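Local structure of (S)-imine reductase (Streptomyces sp. GF3546, 4OQY) at residues Leu181-Thr186 / Tyr203-Thr208. The protein is an S-selective imine reductase, an oxidoreductase that binds NADPH and probably uses it to reduce imines to amines. Residues are numbered along the deposited sequence; the frame is centred on the assembly and turned at random.
Sequences LSYYQT and YATMMT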
loop_
_atom_site.group_PDB
_atom_site.type_symbol
_atom_site.label_atom_id
_atom_site.label_comp_id
_atom_site.label_asym_id
_atom_site.label_seq_id
_atom_site.Cartn_x
_atom_site.Cartn_y
_atom_site.Cartn_z
ATOM N N LEU B 181 3.609 3.017 5.851
ATOM C CA LEU B 181 3.206 4.237 6.530
ATOM C C LEU B 181 1.703 4.470 6.443
ATOM O O LEU B 181 1.127 4.975 7.375
ATOM C CB LEU B 181 3.988 5.476 6.032
ATOM C CG LEU B 181 5.466 5.531 6.440
ATOM C CD1 LEU B 181 6.126 6.861 6.059
ATOM C CD2 LEU B 181 5.629 5.301 7.933
ATOM N N SER B 182 1.067 4.121 5.334
ATOM C CA SER B 182 -0.371 4.358 5.201
ATOM C C SER B 182 -1.141 3.489 6.205
ATOM O O SER B 182 -2.172 3.883 6.738
ATOM C CB SER B 182 -0.838 4.096 3.777
ATOM O OG SER B 182 -0.938 2.722 3.479
ATOM N N TYR B 183 -0.575 2.326 6.473
ATOM C CA TYR B 183 -1.110 1.381 7.450
ATOM C C TYR B 183 -1.024 1.995 8.839
ATOM O O TYR B 183 -2.025 2.157 9.523
ATOM C CB TYR B 183 -0.282 0.124 7.337
ATOM C CG TYR B 183 -0.560 -0.959 8.307
ATOM C CD1 TYR B 183 -1.595 -1.825 8.066
ATOM C CD2 TYR B 183 0.247 -1.170 9.427
ATOM C CE1 TYR B 183 -1.854 -2.878 8.913
ATOM C CE2 TYR B 183 -0.015 -2.232 10.298
ATOM C CZ TYR B 183 -1.075 -3.066 10.024
ATOM O OH TYR B 183 -1.397 -4.136 10.846
ATOM N N TYR B 184 0.159 2.462 9.212
ATOM C CA TYR B 184 0.301 3.193 10.475
ATOM C C TYR B 184 -0.566 4.458 10.602
ATOM O O TYR B 184 -1.060 4.763 11.688
ATOM C CB TYR B 184 1.771 3.550 10.727
ATOM C CG TYR B 184 2.652 2.342 10.938
ATOM C CD1 TYR B 184 2.169 1.182 11.560
ATOM C CD2 TYR B 184 3.968 2.367 10.550
ATOM C CE1 TYR B 184 2.986 0.071 11.736
ATOM C CE2 TYR B 184 4.784 1.281 10.736
ATOM C CZ TYR B 184 4.287 0.138 11.323
ATOM O OH TYR B 184 5.146 -0.906 11.510
ATOM N N GLN B 185 -0.748 5.169 9.489
ATOM C CA GLN B 185 -1.548 6.383 9.437
ATOM C C GLN B 185 -2.979 6.059 9.832
ATOM O O GLN B 185 -3.608 6.791 10.570
ATOM C CB GLN B 185 -1.472 7.000 8.018
ATOM C CG GLN B 185 -2.208 8.319 7.825
ATOM C CD GLN B 185 -1.465 9.529 8.384
ATOM O OE1 GLN B 185 -0.251 9.631 8.283
ATOM N NE2 GLN B 185 -2.209 10.437 8.985
ATOM N N THR B 186 -3.476 4.933 9.343
ATOM C CA THR B 186 -4.803 4.499 9.640
ATOM C C THR B 186 -4.966 4.154 11.126
ATOM O O THR B 186 -6.017 4.405 11.725
ATOM C CB THR B 186 -5.079 3.251 8.761
ATOM O OG1 THR B 186 -5.447 3.671 7.435
ATOM C CG2 THR B 186 -6.108 2.409 9.332
ATOM N N TYR B 203 -8.788 -4.989 10.440
ATOM C CA TYR B 203 -9.319 -4.214 9.308
ATOM C C TYR B 203 -8.221 -3.576 8.458
ATOM O O TYR B 203 -8.220 -3.692 7.215
ATOM C CB TYR B 203 -10.285 -3.138 9.803
ATOM C CG TYR B 203 -11.565 -3.722 10.334
ATOM C CD1 TYR B 203 -12.589 -4.082 9.469
ATOM C CD2 TYR B 203 -11.746 -3.943 11.693
ATOM C CE1 TYR B 203 -13.766 -4.630 9.938
ATOM C CE2 TYR B 203 -12.922 -4.501 12.178
ATOM C CZ TYR B 203 -13.927 -4.844 11.290
ATOM O OH TYR B 203 -15.106 -5.370 11.741
ATOM N N ALA B 204 -7.291 -2.895 9.127
ATOM C CA ALA B 204 -6.170 -2.236 8.421
ATOM C C ALA B 204 -5.378 -3.290 7.623
ATOM O O ALA B 204 -4.920 -3.028 6.505
ATOM C CB ALA B 204 -5.270 -1.495 9.406
ATOM N N THR B 205 -5.280 -4.496 8.187
ATOM C CA THR B 205 -4.551 -5.575 7.556
ATOM C C THR B 205 -5.279 -5.971 6.300
ATOM O O THR B 205 -4.666 -6.036 5.244
ATOM C CB THR B 205 -4.397 -6.789 8.502
ATOM O OG1 THR B 205 -3.615 -6.398 9.630
ATOM C CG2 THR B 205 -3.704 -7.945 7.806
ATOM N N MET B 206 -6.579 -6.227 6.405
ATOM C CA MET B 206 -7.371 -6.569 5.230
ATOM C C MET B 206 -7.360 -5.446 4.192
ATOM O O MET B 206 -7.444 -5.711 2.989
ATOM C CB MET B 206 -8.818 -6.930 5.605
ATOM C CG MET B 206 -9.874 -6.761 4.513
ATOM S SD MET B 206 -10.792 -5.180 4.453
ATOM C CE MET B 206 -10.700 -4.624 2.741
ATOM N N MET B 207 -7.309 -4.202 4.654
ATOM C CA MET B 207 -7.342 -3.082 3.723
ATOM C C MET B 207 -6.136 -3.092 2.804
ATOM O O MET B 207 -6.227 -2.576 1.691
ATOM C CB MET B 207 -7.431 -1.760 4.464
ATOM C CG MET B 207 -8.797 -1.483 5.068
ATOM S SD MET B 207 -8.733 -0.175 6.293
ATOM C CE MET B 207 -10.352 -0.222 7.041
ATOM N N THR B 208 -5.010 -3.648 3.263
ATOM C CA THR B 208 -3.815 -3.713 2.422
ATOM C C THR B 208 -3.938 -4.718 1.272
ATOM O O THR B 208 -3.062 -4.768 0.418
ATOM C CB THR B 208 -2.506 -4.003 3.200
ATOM O OG1 THR B 208 -2.561 -5.298 3.815
ATOM C CG2 THR B 208 -2.237 -2.936 4.246
#
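Tyr183, Thr186, Ala204, Thr205 and Thr208 form a buried, mostly apolar helix-helix contact in the all-helical C-terminal region. It joins helix 163-192 to the C-terminal part of helix 197-207 and to Thr208. The axes of segments 181-186 and 203-207 run roughly antiparallel, at 149°, and come within 10.0 Å. The Tyr183 ring approaches the single CB of Ala204 obliquely, with Ala204 O at the ring edge. CG of Tyr183 is anti to the backbone N (chi1 175°), and the ring beyond it reaches the second helix. Its CE1 reaches CB of Ala204 at 3.7 Å, and CD1 of Tyr183 meets CG2 of Thr208 at 4.0 Å. CG2 of Thr186 touches the same Ala204 CB at 4.0 Å. The Tyr183 hydroxyl gives a weak hydrogen bond, OH to OG1 of Thr205 at 3.4 Å. The stronger partner of that OG1 is Leu201 O; the Leu201 side chain also packs on Tyr183. Thr208 OG1 bonds Thr205 O at 2.6 Å. An alanine in place of Tyr183 would probably leave a gap beside Ala204 and Thr208 and cost Thr205 its weak hydroxyl partner. The chemistry implies that ring and methyl packing carries the contact, with the polar link secondary.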